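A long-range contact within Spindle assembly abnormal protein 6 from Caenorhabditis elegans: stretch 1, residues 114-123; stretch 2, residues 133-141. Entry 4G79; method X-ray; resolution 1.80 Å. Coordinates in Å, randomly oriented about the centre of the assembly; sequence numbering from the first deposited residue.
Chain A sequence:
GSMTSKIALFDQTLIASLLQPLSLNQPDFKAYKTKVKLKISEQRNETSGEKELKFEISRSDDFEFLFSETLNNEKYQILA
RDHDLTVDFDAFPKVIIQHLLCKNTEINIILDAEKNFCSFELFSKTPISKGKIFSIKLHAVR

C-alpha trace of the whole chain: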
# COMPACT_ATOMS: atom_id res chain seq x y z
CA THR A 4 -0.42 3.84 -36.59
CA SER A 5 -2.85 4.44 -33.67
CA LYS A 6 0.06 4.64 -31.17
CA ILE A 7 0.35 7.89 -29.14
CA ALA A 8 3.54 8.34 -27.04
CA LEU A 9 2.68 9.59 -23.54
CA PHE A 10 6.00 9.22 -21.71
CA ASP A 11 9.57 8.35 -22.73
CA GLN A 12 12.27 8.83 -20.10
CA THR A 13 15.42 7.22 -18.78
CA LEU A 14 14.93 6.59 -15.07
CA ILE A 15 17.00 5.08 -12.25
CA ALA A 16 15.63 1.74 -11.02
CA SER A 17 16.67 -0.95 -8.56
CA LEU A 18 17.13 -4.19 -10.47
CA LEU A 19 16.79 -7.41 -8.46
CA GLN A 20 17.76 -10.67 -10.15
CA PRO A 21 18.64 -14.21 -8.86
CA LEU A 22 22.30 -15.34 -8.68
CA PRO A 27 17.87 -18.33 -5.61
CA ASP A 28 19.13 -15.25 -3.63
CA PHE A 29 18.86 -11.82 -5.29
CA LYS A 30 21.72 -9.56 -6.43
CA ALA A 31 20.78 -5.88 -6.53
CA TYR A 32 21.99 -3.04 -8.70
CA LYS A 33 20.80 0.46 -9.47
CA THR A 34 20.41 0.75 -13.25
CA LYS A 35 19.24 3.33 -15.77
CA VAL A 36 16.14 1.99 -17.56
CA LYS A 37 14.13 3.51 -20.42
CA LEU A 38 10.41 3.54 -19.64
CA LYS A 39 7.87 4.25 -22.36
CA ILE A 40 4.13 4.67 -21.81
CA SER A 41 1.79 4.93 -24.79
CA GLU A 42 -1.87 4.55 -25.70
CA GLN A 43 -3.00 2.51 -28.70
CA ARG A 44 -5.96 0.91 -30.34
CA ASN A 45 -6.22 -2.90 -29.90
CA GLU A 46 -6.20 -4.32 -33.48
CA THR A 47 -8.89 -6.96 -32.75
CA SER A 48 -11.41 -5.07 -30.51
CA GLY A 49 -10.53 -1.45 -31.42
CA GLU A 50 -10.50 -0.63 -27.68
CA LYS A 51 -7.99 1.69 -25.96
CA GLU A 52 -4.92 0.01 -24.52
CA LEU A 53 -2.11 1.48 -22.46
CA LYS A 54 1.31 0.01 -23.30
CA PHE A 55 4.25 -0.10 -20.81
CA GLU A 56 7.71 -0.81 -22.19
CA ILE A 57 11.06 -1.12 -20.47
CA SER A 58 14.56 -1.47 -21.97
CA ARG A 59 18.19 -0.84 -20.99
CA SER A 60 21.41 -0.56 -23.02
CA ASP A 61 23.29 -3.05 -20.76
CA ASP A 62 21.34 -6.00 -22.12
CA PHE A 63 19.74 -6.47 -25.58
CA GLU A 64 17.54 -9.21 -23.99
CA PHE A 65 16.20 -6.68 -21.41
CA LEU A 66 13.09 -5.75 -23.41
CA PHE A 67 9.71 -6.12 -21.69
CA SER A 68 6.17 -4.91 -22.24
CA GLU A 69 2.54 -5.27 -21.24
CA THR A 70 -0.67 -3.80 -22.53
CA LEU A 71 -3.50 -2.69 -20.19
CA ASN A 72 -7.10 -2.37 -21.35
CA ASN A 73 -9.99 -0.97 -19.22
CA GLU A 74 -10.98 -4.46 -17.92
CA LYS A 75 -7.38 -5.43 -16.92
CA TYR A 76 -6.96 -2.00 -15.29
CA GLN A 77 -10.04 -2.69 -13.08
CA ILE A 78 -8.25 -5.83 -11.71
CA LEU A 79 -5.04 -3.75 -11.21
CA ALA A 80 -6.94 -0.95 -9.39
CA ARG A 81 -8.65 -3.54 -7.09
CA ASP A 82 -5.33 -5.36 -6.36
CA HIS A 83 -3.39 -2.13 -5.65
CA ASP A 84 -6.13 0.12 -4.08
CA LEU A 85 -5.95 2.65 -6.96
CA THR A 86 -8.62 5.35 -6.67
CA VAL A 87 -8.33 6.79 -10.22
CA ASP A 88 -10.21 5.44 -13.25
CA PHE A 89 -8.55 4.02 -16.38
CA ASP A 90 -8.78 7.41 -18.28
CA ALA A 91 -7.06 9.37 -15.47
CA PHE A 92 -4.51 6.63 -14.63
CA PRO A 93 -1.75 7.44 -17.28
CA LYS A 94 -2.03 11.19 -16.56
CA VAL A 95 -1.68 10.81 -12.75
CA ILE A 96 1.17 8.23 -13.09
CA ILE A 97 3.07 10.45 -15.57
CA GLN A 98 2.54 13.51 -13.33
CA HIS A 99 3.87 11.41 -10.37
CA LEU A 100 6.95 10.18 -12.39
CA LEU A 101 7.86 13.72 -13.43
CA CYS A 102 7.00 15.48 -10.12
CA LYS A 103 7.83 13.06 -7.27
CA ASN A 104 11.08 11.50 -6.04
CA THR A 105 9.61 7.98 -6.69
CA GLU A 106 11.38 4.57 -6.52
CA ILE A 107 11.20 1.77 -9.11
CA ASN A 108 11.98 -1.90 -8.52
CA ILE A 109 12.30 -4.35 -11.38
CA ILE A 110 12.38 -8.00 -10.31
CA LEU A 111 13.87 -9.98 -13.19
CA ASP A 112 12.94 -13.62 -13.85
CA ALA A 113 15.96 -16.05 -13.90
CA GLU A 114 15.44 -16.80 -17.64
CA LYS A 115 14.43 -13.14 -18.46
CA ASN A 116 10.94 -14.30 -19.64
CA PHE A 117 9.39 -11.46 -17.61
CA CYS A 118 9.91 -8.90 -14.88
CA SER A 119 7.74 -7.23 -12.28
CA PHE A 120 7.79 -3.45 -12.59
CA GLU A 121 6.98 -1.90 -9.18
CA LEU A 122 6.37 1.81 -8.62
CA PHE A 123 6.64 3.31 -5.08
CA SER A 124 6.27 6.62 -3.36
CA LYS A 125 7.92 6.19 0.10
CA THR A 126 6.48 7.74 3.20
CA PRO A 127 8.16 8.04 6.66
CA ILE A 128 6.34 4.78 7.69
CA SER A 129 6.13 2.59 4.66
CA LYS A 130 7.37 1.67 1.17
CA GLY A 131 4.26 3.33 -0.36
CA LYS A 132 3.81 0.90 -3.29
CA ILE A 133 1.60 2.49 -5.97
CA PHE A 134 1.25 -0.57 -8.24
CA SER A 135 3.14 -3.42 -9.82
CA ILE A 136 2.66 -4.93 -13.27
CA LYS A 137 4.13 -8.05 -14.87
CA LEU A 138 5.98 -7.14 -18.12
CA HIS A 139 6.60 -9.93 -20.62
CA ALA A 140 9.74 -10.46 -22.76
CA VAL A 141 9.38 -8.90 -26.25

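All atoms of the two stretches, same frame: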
# COMPACT_ATOMS: atom_id res chain seq x y z
N GLU A 114 15.28 -16.60 -16.21
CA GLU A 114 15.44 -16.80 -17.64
C GLU A 114 15.05 -15.57 -18.47
O GLU A 114 14.99 -15.67 -19.70
CB GLU A 114 14.61 -18.02 -18.09
CG GLU A 114 15.41 -19.31 -18.09
CD GLU A 114 14.62 -20.57 -18.35
OE1 GLU A 114 13.68 -20.54 -19.18
OE2 GLU A 114 14.96 -21.61 -17.74
N LYS A 115 14.80 -14.41 -17.81
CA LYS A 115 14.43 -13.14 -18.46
C LYS A 115 13.18 -13.29 -19.36
O LYS A 115 13.11 -12.69 -20.44
CB LYS A 115 15.61 -12.56 -19.29
CG LYS A 115 16.87 -12.22 -18.49
CD LYS A 115 18.03 -11.98 -19.44
CE LYS A 115 19.30 -11.66 -18.71
NZ LYS A 115 20.36 -11.22 -19.66
N ASN A 116 12.21 -14.11 -18.92
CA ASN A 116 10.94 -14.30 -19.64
C ASN A 116 9.99 -13.16 -19.31
O ASN A 116 9.09 -12.82 -20.09
CB ASN A 116 10.30 -15.64 -19.30
CG ASN A 116 11.00 -16.84 -19.89
OD1 ASN A 116 11.39 -16.86 -21.06
ND2 ASN A 116 11.14 -17.90 -19.09
N PHE A 117 10.20 -12.55 -18.13
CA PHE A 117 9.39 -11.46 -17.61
C PHE A 117 10.10 -10.75 -16.47
O PHE A 117 11.13 -11.19 -15.97
CB PHE A 117 8.03 -12.02 -17.11
CG PHE A 117 8.16 -13.09 -16.05
CD1 PHE A 117 8.27 -12.75 -14.70
CD2 PHE A 117 8.14 -14.44 -16.39
CE1 PHE A 117 8.40 -13.75 -13.72
CE2 PHE A 117 8.27 -15.43 -15.41
CZ PHE A 117 8.38 -15.08 -14.08
N CYS A 118 9.49 -9.65 -16.03
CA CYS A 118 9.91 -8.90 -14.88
C CYS A 118 8.68 -8.29 -14.26
O CYS A 118 7.66 -8.12 -14.92
CB CYS A 118 10.94 -7.84 -15.26
SG CYS A 118 10.26 -6.46 -16.20
N SER A 119 8.79 -7.95 -12.98
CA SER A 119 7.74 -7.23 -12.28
C SER A 119 8.23 -5.82 -12.16
O SER A 119 9.35 -5.61 -11.72
CB SER A 119 7.47 -7.86 -10.92
OG SER A 119 6.55 -7.09 -10.17
N PHE A 120 7.46 -4.86 -12.67
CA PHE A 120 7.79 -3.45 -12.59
C PHE A 120 6.98 -2.94 -11.38
O PHE A 120 5.75 -3.06 -11.38
CB PHE A 120 7.41 -2.73 -13.91
CG PHE A 120 7.54 -1.22 -13.88
CD1 PHE A 120 6.49 -0.43 -13.44
CD2 PHE A 120 8.71 -0.60 -14.31
CE1 PHE A 120 6.61 0.97 -13.43
CE2 PHE A 120 8.82 0.79 -14.33
CZ PHE A 120 7.77 1.56 -13.87
N GLU A 121 7.65 -2.39 -10.39
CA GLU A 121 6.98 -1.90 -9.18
C GLU A 121 7.28 -0.45 -8.98
O GLU A 121 8.45 -0.07 -8.99
CB GLU A 121 7.46 -2.70 -7.96
CG GLU A 121 7.33 -4.21 -8.07
CD GLU A 121 7.50 -4.94 -6.75
OE1 GLU A 121 8.47 -4.65 -6.02
OE2 GLU A 121 6.66 -5.83 -6.45
N LEU A 122 6.23 0.37 -8.85
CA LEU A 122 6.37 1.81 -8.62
C LEU A 122 6.02 2.13 -7.17
O LEU A 122 4.98 1.68 -6.71
CB LEU A 122 5.46 2.59 -9.60
CG LEU A 122 5.57 4.13 -9.52
CD1 LEU A 122 7.00 4.59 -9.79
CD2 LEU A 122 4.64 4.76 -10.53
N PHE A 123 6.85 2.94 -6.49
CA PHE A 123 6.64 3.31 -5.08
C PHE A 123 6.71 4.76 -4.89
O PHE A 123 7.34 5.43 -5.69
CB PHE A 123 7.72 2.68 -4.17
CG PHE A 123 7.80 1.17 -4.16
CD1 PHE A 123 8.49 0.49 -5.16
CD2 PHE A 123 7.23 0.44 -3.13
CE1 PHE A 123 8.60 -0.90 -5.14
CE2 PHE A 123 7.31 -0.96 -3.11
CZ PHE A 123 8.01 -1.61 -4.11
N ILE A 133 2.73 1.95 -5.22
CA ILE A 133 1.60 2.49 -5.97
C ILE A 133 0.96 1.31 -6.72
O ILE A 133 -0.23 1.02 -6.52
CB ILE A 133 2.05 3.64 -6.91
CG1 ILE A 133 2.73 4.77 -6.06
CG2 ILE A 133 0.83 4.19 -7.69
CD1 ILE A 133 3.32 5.93 -6.89
N PHE A 134 1.75 0.61 -7.53
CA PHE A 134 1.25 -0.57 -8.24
C PHE A 134 2.43 -1.37 -8.71
O PHE A 134 3.56 -0.91 -8.63
CB PHE A 134 0.32 -0.16 -9.43
CG PHE A 134 1.00 0.41 -10.66
CD1 PHE A 134 1.34 1.76 -10.73
CD2 PHE A 134 1.30 -0.40 -11.75
CE1 PHE A 134 2.00 2.27 -11.84
CE2 PHE A 134 1.95 0.12 -12.88
CZ PHE A 134 2.30 1.45 -12.92
N SER A 135 2.16 -2.57 -9.18
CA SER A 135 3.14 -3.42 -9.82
C SER A 135 2.45 -4.05 -11.02
O SER A 135 1.24 -4.27 -10.99
CB SER A 135 3.72 -4.46 -8.86
OG SER A 135 2.78 -5.44 -8.48
N ILE A 136 3.20 -4.31 -12.07
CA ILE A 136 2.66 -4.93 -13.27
C ILE A 136 3.70 -5.90 -13.80
O ILE A 136 4.88 -5.59 -13.77
CB ILE A 136 2.25 -3.83 -14.31
CG1 ILE A 136 1.48 -4.43 -15.51
CG2 ILE A 136 3.41 -2.91 -14.73
CD1 ILE A 136 0.71 -3.43 -16.40
N LYS A 137 3.25 -7.07 -14.26
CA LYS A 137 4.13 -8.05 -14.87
C LYS A 137 4.35 -7.68 -16.35
O LYS A 137 3.39 -7.56 -17.11
CB LYS A 137 3.50 -9.45 -14.73
CG LYS A 137 4.40 -10.60 -15.20
CD LYS A 137 3.76 -11.94 -14.92
CE LYS A 137 4.61 -13.09 -15.38
NZ LYS A 137 4.08 -14.40 -14.90
N LEU A 138 5.62 -7.47 -16.73
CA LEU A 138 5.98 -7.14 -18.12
C LEU A 138 6.58 -8.37 -18.74
O LEU A 138 7.42 -9.02 -18.13
CB LEU A 138 6.92 -5.92 -18.21
CG LEU A 138 6.48 -4.66 -17.44
CD1 LEU A 138 7.47 -3.52 -17.66
CD2 LEU A 138 5.10 -4.15 -17.90
N HIS A 139 6.14 -8.71 -19.94
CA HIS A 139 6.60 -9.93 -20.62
C HIS A 139 7.71 -9.63 -21.62
O HIS A 139 7.72 -8.56 -22.23
CB HIS A 139 5.40 -10.58 -21.34
CG HIS A 139 4.27 -10.88 -20.42
ND1 HIS A 139 4.26 -12.04 -19.65
CD2 HIS A 139 3.18 -10.14 -20.11
CE1 HIS A 139 3.15 -11.98 -18.93
NE2 HIS A 139 2.46 -10.86 -19.18
N ALA A 140 8.63 -10.60 -21.81
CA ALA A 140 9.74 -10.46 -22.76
C ALA A 140 9.21 -10.27 -24.18
O ALA A 140 8.25 -10.94 -24.58
CB ALA A 140 10.66 -11.67 -22.69
N VAL A 141 9.78 -9.29 -24.90
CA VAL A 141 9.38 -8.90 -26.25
C VAL A 141 10.05 -9.82 -27.28
O VAL A 141 11.16 -10.29 -27.04
CB VAL A 141 9.68 -7.40 -26.51
CG1 VAL A 141 9.46 -7.01 -27.98
CG2 VAL A 141 8.83 -6.51 -25.59

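Phe120 lies at the heart of the apolar face where the two antiparallel strands, 117-123 and 133-140, meet. Its CB packs 3.8 Å from CD1 of Leu138 and 4.1 Å from CG2 of Ile136, its partner across the sheet, while the edge of its ring faces Phe134, with Phe120 CE1 4.4 Å from Phe134 CZ. Leu122 extends this buried layer, placing CD2 3.9 Å from CE1 of Phe134 and CG 3.9 Å from CD1 of Ile133. Toward the start of the strand, Cys118 SG rests 3.9 Å from Leu138 CB, so that Cys118, Phe120 and Leu122 share one face with Leu138, Ile136 and Phe134.

The backbone holds these side chains in register. Cys118 and Leu138 bond reciprocally, Leu138 N to Cys118 O at 2.8 Å and Cys118 N to Leu138 O at 3.0 Å; Phe120 and Ile136 repeat the pattern, with both N-to-O distances 2.9 Å. Leu122 N donates to Phe134 O at 3.0 Å, but Leu122 O accepts from Ile133 N, at 2.7 Å, rather than from Phe134. Between the bonded pairs the CA atoms draw closer, and Ser135 CA comes within 3.1 Å of Phe120 O in a CA-H...O contact.

The other face, carrying Phe117, Ser119, Glu121, Ser135, Lys137 and His139, is more open and more polar. Glu121 CG lies against Ser135 CB at 3.7 Å, a contact between aliphatic carbons. Lys137, fully extended with all four chi angles t, crosses one face of the Phe117 ring: CE makes a CH-pi contact, 3.6 Å from Phe117 CG, and the ammonium NZ sits almost on the ring normal in a cation-pi interaction. At the outer end, Ala140 N donates to Asn116 O at 2.8 Å, and Ala140 CB touches Lys115 O at 3.5 Å.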